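Local atomic coordinates of DNA processing protein DprA (Streptococcus pneumoniae, PDB entry 3UQZ), a protein that helps load RecA onto single-stranded DNA during transformation, binding such DNA cooperatively and protecting it from nucleases. Residues V112-C117 and D253-G258; K123-V128 and I220-K225; G229-C234 and C259-Q264. All coordinates share one frame; numbering follows the deposited sequence.

Contact 1. Residues V112-C117 and D253-G258. With SO4 (sulfate ion), chain D.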
loop_
_atom_site.group_PDB
_atom_site.type_symbol
_atom_site.label_atom_id
_atom_site.label_comp_id
_atom_site.label_asym_id
_atom_site.label_seq_id
_atom_site.Cartn_x
_atom_site.Cartn_y
_atom_site.Cartn_z
ATOM N N VAL A 112 13.266 -6.188 -8.554
ATOM C CA VAL A 112 14.323 -5.772 -7.618
ATOM C C VAL A 112 13.904 -6.017 -6.171
ATOM O O VAL A 112 12.710 -6.093 -5.880
ATOM C CB VAL A 112 14.860 -4.314 -7.856
ATOM C CG1 VAL A 112 15.498 -4.164 -9.228
ATOM C CG2 VAL A 112 13.792 -3.257 -7.650
ATOM N N GLY A 113 14.887 -6.130 -5.288
ATOM C CA GLY A 113 14.641 -6.339 -3.869
ATOM C C GLY A 113 15.834 -6.756 -3.043
ATOM O O GLY A 113 16.942 -6.909 -3.553
ATOM N N SER A 114 15.584 -6.968 -1.751
ATOM C CA SER A 114 16.549 -7.322 -0.707
ATOM C C SER A 114 17.493 -8.452 -1.070
ATOM O O SER A 114 17.050 -9.496 -1.550
ATOM C CB SER A 114 15.821 -7.659 0.592
ATOM O OG SER A 114 16.665 -7.544 1.726
ATOM N N ARG A 115 18.794 -8.234 -0.819
ATOM C CA ARG A 115 19.875 -9.208 -1.011
ATOM C C ARG A 115 19.702 -10.294 0.077
ATOM O O ARG A 115 19.910 -11.473 -0.190
ATOM C CB ARG A 115 21.266 -8.528 -0.899
ATOM C CG ARG A 115 22.065 -8.389 -2.201
ATOM C CD ARG A 115 21.783 -7.107 -3.017
ATOM N NE ARG A 115 22.898 -6.775 -3.920
ATOM C CZ ARG A 115 22.830 -6.037 -5.034
ATOM N NH1 ARG A 115 21.675 -5.531 -5.442
ATOM N NH2 ARG A 115 23.915 -5.811 -5.748
ATOM N N ALA A 116 19.264 -9.886 1.285
ATOM C CA ALA A 116 19.000 -10.746 2.442
ATOM C C ALA A 116 17.490 -10.745 2.725
ATOM O O ALA A 116 17.025 -10.250 3.756
ATOM C CB ALA A 116 19.778 -10.245 3.657
ATOM N N CYS A 117 16.718 -11.262 1.778
ATOM C CA CYS A 117 15.271 -11.306 1.911
ATOM C C CYS A 117 14.833 -12.472 2.808
ATOM O O CYS A 117 15.641 -13.337 3.153
ATOM C CB CYS A 117 14.622 -11.391 0.531
ATOM S SG CYS A 117 14.803 -13.006 -0.268
ATOM N N ASP A 253 8.539 -6.082 10.489
ATOM C CA ASP A 253 9.892 -6.491 10.030
ATOM C C ASP A 253 10.884 -5.408 9.681
ATOM O O ASP A 253 12.084 -5.625 9.856
ATOM C CB ASP A 253 9.828 -7.342 8.748
ATOM C CG ASP A 253 9.063 -8.630 8.800
ATOM O OD1 ASP A 253 9.204 -9.361 9.800
ATOM O OD2 ASP A 253 8.471 -9.000 7.766
ATOM N N GLY A 254 10.426 -4.358 9.006
ATOM C CA GLY A 254 11.315 -3.323 8.488
ATOM C C GLY A 254 11.749 -3.642 7.063
ATOM O O GLY A 254 12.259 -2.772 6.345
ATOM N N LEU A 255 11.519 -4.902 6.644
ATOM C CA LEU A 255 11.834 -5.444 5.331
ATOM C C LEU A 255 11.079 -4.796 4.178
ATOM O O LEU A 255 11.674 -4.618 3.121
ATOM C CB LEU A 255 11.587 -6.958 5.312
ATOM C CG LEU A 255 12.724 -7.837 5.811
ATOM C CD1 LEU A 255 12.207 -9.195 6.176
ATOM C CD2 LEU A 255 13.831 -7.961 4.766
ATOM N N SER A 256 9.780 -4.473 4.348
ATOM C CA SER A 256 8.976 -3.886 3.268
ATOM C C SER A 256 8.721 -2.379 3.399
ATOM O O SER A 256 7.841 -1.853 2.717
ATOM C CB SER A 256 7.671 -4.654 3.094
ATOM O OG SER A 256 7.904 -5.972 2.631
ATOM N N ASP A 257 9.516 -1.684 4.235
ATOM C CA ASP A 257 9.382 -0.251 4.499
ATOM C C ASP A 257 9.523 0.610 3.257
ATOM O O ASP A 257 8.809 1.599 3.118
ATOM C CB ASP A 257 10.366 0.214 5.595
ATOM C CG ASP A 257 10.093 -0.249 7.027
ATOM O OD1 ASP A 257 9.144 -1.048 7.234
ATOM O OD2 ASP A 257 10.851 0.165 7.940
ATOM N N GLY A 258 10.444 0.231 2.377
ATOM C CA GLY A 258 10.714 0.934 1.128
ATOM C C GLY A 258 9.581 0.797 0.134
ATOM O O GLY A 258 9.236 1.767 -0.539
HETATM S S SO4 D . 19.657 -4.164 -1.016
HETATM O O1 SO4 D . 20.521 -4.011 -2.180
HETATM O O2 SO4 D . 20.071 -3.208 0.029
HETATM O O3 SO4 D . 18.273 -3.904 -1.410
HETATM O O4 SO4 D . 19.765 -5.519 -0.495
#
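Leu255 reaches across to the loop after strand 108-113 with a single methyl, CD2, which lies 4.2 Å from Ser114 OG and 4.1 Å from Ala116 O. Both are van der Waals distances, and no hydrogen bond joins the two segments. The buried surface is small, 85 Å² summed over both sides, and more than half of it belongs to Leu255. Ser114 directs its CB toward the leucine, and with chi1 at -159° OG stands opposite the backbone N, which leaves the hydroxyl alongside CD2.

The same loop carries a sulfate, probably taken up from the crystallisation liquor. Arg115 N donates to sulfate O4 at 2.9 Å with an N-H...O angle of 158°, so the bond is fairly straight and comes from the backbone. The Arg115 chain bends at chi2 (88°), bringing CD to 3.4 Å from sulfate O1, while NH1 stays farther off at 3.8 Å from sulfate O1, which approaches the guanidinium obliquely. The Arg208 guanidinium comes close to that of Arg115, so two positive groups gather on this side of the loop. The Gly-Ser-Arg sequence at the end of strand 108-113, the first of the parallel strands in the chain, with an anion on a main-chain N-H, is consistent with a phosphate-binding loop, although a sulfate alone does not identify the natural ligand.

Farther out, Glu223 and Lys225, just after strand 218-222, touch side chains of both segments: Glu223 those of Cys117 and Leu255, Lys225 that of Ser114. Backbone bonds tie Val112 to Ile220 and Ala222, Ser114 to Ile146, and Gly258 to Ala224. The contact thus sits in the parallel part of the mixed sheet, where strand 108-113, paired with strand 218-222, ends opposite the turn that leads into helix 257-264.

Contact 2. Residues K123-V128 and I220-K225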
loop_
_atom_site.group_PDB
_atom_site.type_symbol
_atom_site.label_atom_id
_atom_site.label_comp_id
_atom_site.label_asym_id
_atom_site.label_seq_id
_atom_site.Cartn_x
_atom_site.Cartn_y
_atom_site.Cartn_z
ATOM N N LYS A 123 8.635 -16.072 -1.783
ATOM C CA LYS A 123 7.378 -16.717 -2.197
ATOM C C LYS A 123 6.410 -15.694 -2.823
ATOM O O LYS A 123 5.640 -16.051 -3.718
ATOM C CB LYS A 123 6.707 -17.471 -1.030
ATOM C CG LYS A 123 7.468 -18.683 -0.492
ATOM C CD LYS A 123 6.976 -20.015 -1.041
ATOM C CE LYS A 123 8.031 -21.087 -0.902
ATOM N NZ LYS A 123 7.725 -22.265 -1.753
ATOM N N SER A 124 6.483 -14.420 -2.367
ATOM C CA SER A 124 5.671 -13.306 -2.872
ATOM C C SER A 124 6.036 -13.024 -4.325
ATOM O O SER A 124 5.146 -12.891 -5.161
ATOM C CB SER A 124 5.898 -12.046 -2.038
ATOM O OG SER A 124 5.682 -12.295 -0.661
ATOM N N VAL A 125 7.349 -12.962 -4.621
ATOM C CA VAL A 125 7.905 -12.719 -5.959
ATOM C C VAL A 125 7.499 -13.859 -6.892
ATOM O O VAL A 125 7.008 -13.602 -7.993
ATOM C CB VAL A 125 9.439 -12.513 -5.888
ATOM C CG1 VAL A 125 10.068 -12.474 -7.267
ATOM C CG2 VAL A 125 9.775 -11.243 -5.138
ATOM N N GLU A 126 7.658 -15.113 -6.421
ATOM C CA GLU A 126 7.296 -16.329 -7.154
ATOM C C GLU A 126 5.812 -16.335 -7.542
ATOM O O GLU A 126 5.492 -16.661 -8.685
ATOM C CB GLU A 126 7.677 -17.575 -6.344
ATOM C CG GLU A 126 7.492 -18.877 -7.104
ATOM C CD GLU A 126 7.666 -20.162 -6.316
ATOM O OE1 GLU A 126 7.405 -20.168 -5.090
ATOM O OE2 GLU A 126 8.035 -21.180 -6.944
ATOM N N LYS A 127 4.925 -15.942 -6.604
ATOM C CA LYS A 127 3.477 -15.879 -6.801
ATOM C C LYS A 127 3.120 -14.827 -7.866
ATOM O O LYS A 127 2.368 -15.145 -8.791
ATOM C CB LYS A 127 2.758 -15.603 -5.464
ATOM C CG LYS A 127 1.231 -15.656 -5.531
ATOM C CD LYS A 127 0.608 -15.267 -4.199
ATOM C CE LYS A 127 -0.901 -15.192 -4.233
ATOM N NZ LYS A 127 -1.373 -13.899 -4.793
ATOM N N VAL A 128 3.670 -13.596 -7.744
ATOM C CA VAL A 128 3.460 -12.507 -8.705
ATOM C C VAL A 128 3.955 -12.915 -10.117
ATOM O O VAL A 128 3.220 -12.724 -11.086
ATOM C CB VAL A 128 4.044 -11.148 -8.222
ATOM C CG1 VAL A 128 3.896 -10.050 -9.287
ATOM C CG2 VAL A 128 3.392 -10.712 -6.912
ATOM N N ILE A 220 9.155 -4.213 -10.631
ATOM C CA ILE A 220 8.481 -4.903 -9.533
ATOM C C ILE A 220 9.420 -4.908 -8.323
ATOM O O ILE A 220 10.553 -5.384 -8.429
ATOM C CB ILE A 220 8.001 -6.330 -9.931
ATOM C CG1 ILE A 220 6.883 -6.281 -10.997
ATOM C CG2 ILE A 220 7.554 -7.142 -8.693
ATOM C CD1 ILE A 220 6.591 -7.636 -11.687
ATOM N N VAL A 221 8.948 -4.347 -7.182
ATOM C CA VAL A 221 9.687 -4.305 -5.909
ATOM C C VAL A 221 9.098 -5.270 -4.909
ATOM O O VAL A 221 7.880 -5.404 -4.810
ATOM C CB VAL A 221 9.819 -2.924 -5.234
ATOM C CG1 VAL A 221 11.271 -2.605 -4.908
ATOM C CG2 VAL A 221 9.120 -1.814 -6.004
ATOM N N ALA A 222 9.973 -5.879 -4.119
ATOM C CA ALA A 222 9.624 -6.793 -3.050
ATOM C C ALA A 222 10.714 -6.736 -2.019
ATOM O O ALA A 222 11.897 -6.865 -2.346
ATOM C CB ALA A 222 9.487 -8.203 -3.576
ATOM N N GLU A 223 10.313 -6.515 -0.769
ATOM C CA GLU A 223 11.200 -6.433 0.383
ATOM C C GLU A 223 12.319 -5.414 0.211
ATOM O O GLU A 223 13.488 -5.744 0.358
ATOM C CB GLU A 223 11.698 -7.826 0.838
ATOM C CG GLU A 223 10.574 -8.750 1.289
ATOM C CD GLU A 223 10.921 -9.793 2.331
ATOM O OE1 GLU A 223 12.124 -10.106 2.498
ATOM O OE2 GLU A 223 9.977 -10.333 2.952
ATOM N N ALA A 224 11.952 -4.173 -0.094
ATOM C CA ALA A 224 12.904 -3.079 -0.204
ATOM C C ALA A 224 12.912 -2.375 1.149
ATOM O O ALA A 224 11.852 -2.036 1.678
ATOM C CB ALA A 224 12.493 -2.123 -1.315
ATOM N N LYS A 225 14.092 -2.291 1.767
ATOM C CA LYS A 225 14.278 -1.636 3.060
ATOM C C LYS A 225 14.415 -0.143 2.817
ATOM O O LYS A 225 14.564 0.281 1.670
ATOM C CB LYS A 225 15.544 -2.154 3.754
ATOM C CG LYS A 225 15.391 -3.536 4.338
ATOM C CD LYS A 225 16.727 -4.116 4.664
ATOM C CE LYS A 225 16.645 -5.615 4.665
ATOM N NZ LYS A 225 17.841 -6.223 5.299
#
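Val125 and Ala222 meet methyl to methyl, and no ring, amide or carboxylate lies in the interface, so there is no stacked face or edge to assign. The nearest flat group is the Glu223 carboxylate, which does not touch helix segment 123-128 and whose OE2 is hydrogen-bonded to Ser118 OG instead.

Two apolar pairs make the contact. Val125 CG2 lies 3.4 Å from Ala222 CB, a close apolar contact. One helical turn on, Val128 CG1 is 4.3 Å from Ile220 CD1. The Val125 torsion explains which branch touches: chi1 of 171° sets CG1 opposite the backbone N and CG2 opposite the carbonyl carbon, and it is CG2 that meets the alanine. Moving forward along the helix from Val125 to Val128 means moving back along the strand from Ala222 to Ile220, so the two elements run in opposing senses.

This is the helix-on-sheet packing of a Rossmann-like alpha/beta domain. Helix 119-130 follows strand 108-113 and lies over that strand's neighbour, 218-222. The side chains alternate as in a strand: Ile220 and Ala222 point their CB atoms toward the helix, whereas Val221 points away, to the opposite face of the sheet. Val125 also packs on Val111 and Ile146, and all four contacting residues are buried.

Helical bonds Lys127 N to Lys123 O (3.0 Å) and Val128 N to Ser124 O (3.1 Å) keep the turn regular, and Ser124 OG is spent on Gln120 O. The helix also meets the second subunit: Lys123 and Ser124 pack on Leu252 of that subunit, and Lys127 and Val128 on its Ile251.

Contact 3. Residues G229-C234 and C259-Q264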
loop_
_atom_site.group_PDB
_atom_site.type_symbol
_atom_site.label_atom_id
_atom_site.label_comp_id
_atom_site.label_asym_id
_atom_site.label_seq_id
_atom_site.Cartn_x
_atom_site.Cartn_y
_atom_site.Cartn_z
ATOM N N GLY A 229 19.348 -0.306 -1.855
ATOM C CA GLY A 229 19.677 -0.234 -3.273
ATOM C C GLY A 229 18.454 -0.347 -4.165
ATOM O O GLY A 229 18.352 0.372 -5.160
ATOM N N SER A 230 17.503 -1.237 -3.791
ATOM C CA SER A 230 16.250 -1.497 -4.512
ATOM C C SER A 230 15.372 -0.244 -4.562
ATOM O O SER A 230 14.778 0.047 -5.604
ATOM C CB SER A 230 15.487 -2.654 -3.876
ATOM O OG SER A 230 16.308 -3.477 -3.061
ATOM N N LEU A 231 15.319 0.510 -3.444
ATOM C CA LEU A 231 14.557 1.751 -3.317
ATOM C C LEU A 231 15.116 2.816 -4.247
ATOM O O LEU A 231 14.344 3.479 -4.940
ATOM C CB LEU A 231 14.563 2.229 -1.852
ATOM C CG LEU A 231 13.777 3.507 -1.522
ATOM C CD1 LEU A 231 12.290 3.255 -1.486
ATOM C CD2 LEU A 231 14.210 4.067 -0.202
ATOM N N ILE A 232 16.465 2.949 -4.283
ATOM C CA ILE A 232 17.201 3.894 -5.138
ATOM C C ILE A 232 16.890 3.629 -6.625
ATOM O O ILE A 232 16.605 4.578 -7.358
ATOM C CB ILE A 232 18.723 3.912 -4.784
ATOM C CG1 ILE A 232 18.953 4.557 -3.391
ATOM C CG2 ILE A 232 19.553 4.641 -5.852
ATOM C CD1 ILE A 232 20.261 4.177 -2.670
ATOM N N THR A 233 16.869 2.341 -7.035
ATOM C CA THR A 233 16.543 1.877 -8.391
ATOM C C THR A 233 15.115 2.323 -8.766
ATOM O O THR A 233 14.907 2.821 -9.870
ATOM C CB THR A 233 16.730 0.341 -8.477
ATOM O OG1 THR A 233 18.054 0.001 -8.069
ATOM C CG2 THR A 233 16.487 -0.216 -9.855
ATOM N N CYS A 234 14.148 2.167 -7.840
ATOM C CA CYS A 234 12.735 2.517 -8.032
ATOM C C CYS A 234 12.496 4.013 -8.070
ATOM O O CYS A 234 11.710 4.496 -8.892
ATOM C CB CYS A 234 11.861 1.839 -6.987
ATOM S SG CYS A 234 11.810 0.039 -7.142
ATOM N N CYS A 259 8.981 -0.416 0.059
ATOM C CA CYS A 259 7.820 -0.744 -0.776
ATOM C C CYS A 259 6.648 0.113 -0.343
ATOM O O CYS A 259 5.954 0.674 -1.187
ATOM C CB CYS A 259 7.462 -2.224 -0.662
ATOM S SG CYS A 259 8.755 -3.361 -1.218
ATOM N N HIS A 260 6.427 0.195 0.982
ATOM C CA HIS A 260 5.349 0.951 1.609
ATOM C C HIS A 260 5.502 2.436 1.352
ATOM O O HIS A 260 4.515 3.089 1.013
ATOM C CB HIS A 260 5.256 0.625 3.106
ATOM C CG HIS A 260 4.878 -0.797 3.396
ATOM N ND1 HIS A 260 5.116 -1.358 4.633
ATOM C CD2 HIS A 260 4.299 -1.728 2.597
ATOM C CE1 HIS A 260 4.674 -2.603 4.554
ATOM N NE2 HIS A 260 4.180 -2.874 3.346
ATOM N N HIS A 261 6.740 2.958 1.455
ATOM C CA HIS A 261 7.065 4.360 1.188
ATOM C C HIS A 261 6.763 4.683 -0.286
ATOM O O HIS A 261 6.162 5.721 -0.563
ATOM C CB HIS A 261 8.537 4.644 1.534
ATOM C CG HIS A 261 9.012 6.003 1.124
ATOM N ND1 HIS A 261 8.707 7.136 1.869
ATOM C CD2 HIS A 261 9.759 6.372 0.057
ATOM C CE1 HIS A 261 9.272 8.150 1.231
ATOM N NE2 HIS A 261 9.923 7.742 0.139
ATOM N N LEU A 262 7.144 3.769 -1.216
ATOM C CA LEU A 262 6.921 3.916 -2.655
ATOM C C LEU A 262 5.432 3.993 -2.995
ATOM O O LEU A 262 5.040 4.852 -3.789
ATOM C CB LEU A 262 7.610 2.788 -3.454
ATOM C CG LEU A 262 9.127 2.922 -3.676
ATOM C CD1 LEU A 262 9.762 1.567 -3.901
ATOM C CD2 LEU A 262 9.446 3.871 -4.810
ATOM N N ILE A 263 4.602 3.108 -2.383
ATOM C CA ILE A 263 3.142 3.072 -2.569
ATOM C C ILE A 263 2.535 4.407 -2.112
ATOM O O ILE A 263 1.702 4.973 -2.824
ATOM C CB ILE A 263 2.483 1.840 -1.889
ATOM C CG1 ILE A 263 2.894 0.545 -2.601
ATOM C CG2 ILE A 263 0.952 1.972 -1.841
ATOM C CD1 ILE A 263 2.767 -0.721 -1.757
ATOM N N GLN A 264 2.996 4.926 -0.958
ATOM C CA GLN A 264 2.546 6.207 -0.404
ATOM C C GLN A 264 2.866 7.337 -1.378
ATOM O O GLN A 264 2.038 8.224 -1.571
ATOM C CB GLN A 264 3.196 6.476 0.961
ATOM C CG GLN A 264 2.670 5.578 2.073
ATOM C CD GLN A 264 3.392 5.758 3.392
ATOM O OE1 GLN A 264 4.585 6.090 3.462
ATOM N NE2 GLN A 264 2.694 5.465 4.472
#
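Helices 229-239 and 257-264, successive helices of the Rossmann-like domain on the same face of its sheet, meet through Leu231, Cys234 and Leu262. Their short segments run nearly in the same direction, 20° apart with a signed crossing angle of -20°, and their axes come no nearer than 10.8 Å, so side chains rather than backbones bridge the gap.

Leu262 enters between two residues one turn apart. Leu231 CD1 lies 3.9 Å from Leu262 CG, and Cys234 CB is 3.7 Å from Leu262 CD1 and 3.8 Å from Leu262 CD2, so both methyls of Leu262 lie against the cysteine. The two leucines slide past each other in opposite directions. Although the CB of Leu231 does not aim at the other helix, chi1 of -178° extends CG opposite the backbone N and carries CD1 across. There it also meets His261 CD2 at 4.3 Å, arriving obliquely to the imidazole.

The near-parallel direction follows from topology: parallel strands 218-222, 243-246 and 268-269 alternate with these two helices, as in successive beta-alpha-beta units. Underneath, Cys234 and Leu262 both touch Val221 of strand 218-222, so the helices share a floor on the sheet.

Within helix 229-239, Thr233 OG1 donates to Gly229 O at 2.9 Å from above the carbonyl plane, while Thr233 N reaches Gly229 O from the other face at 3.1 Å; two donors therefore grip one carbonyl. At the far end of helix 257-264, Gln264 NE2 bonds to Leu269 O and Asp275 OD2 of the second subunit.

How the contacts relate
Following the chain, residues 112-117 open contact 1 and residues 123-128 open contact 2. Segment 220-225 closes contact 2 while contact 1 is still open, so contact 2 nests within contact 1. Contact 3 opens at 229-234; contact 1 then closes at 253-258 and contact 3 at 259-264, so these two loops cross, whereas contacts 2 and 3 follow in series. Strand 218-222 lies between 108-113 and 243-246, with helix 119-130 on one face and helices 229-239 and 257-264 on the other; Val221 CG2 lies 3.5 Å from Cys234 SG. Contacts 1 and 3 share helix 257-264, and contacts 2 and 3 both reach the second subunit.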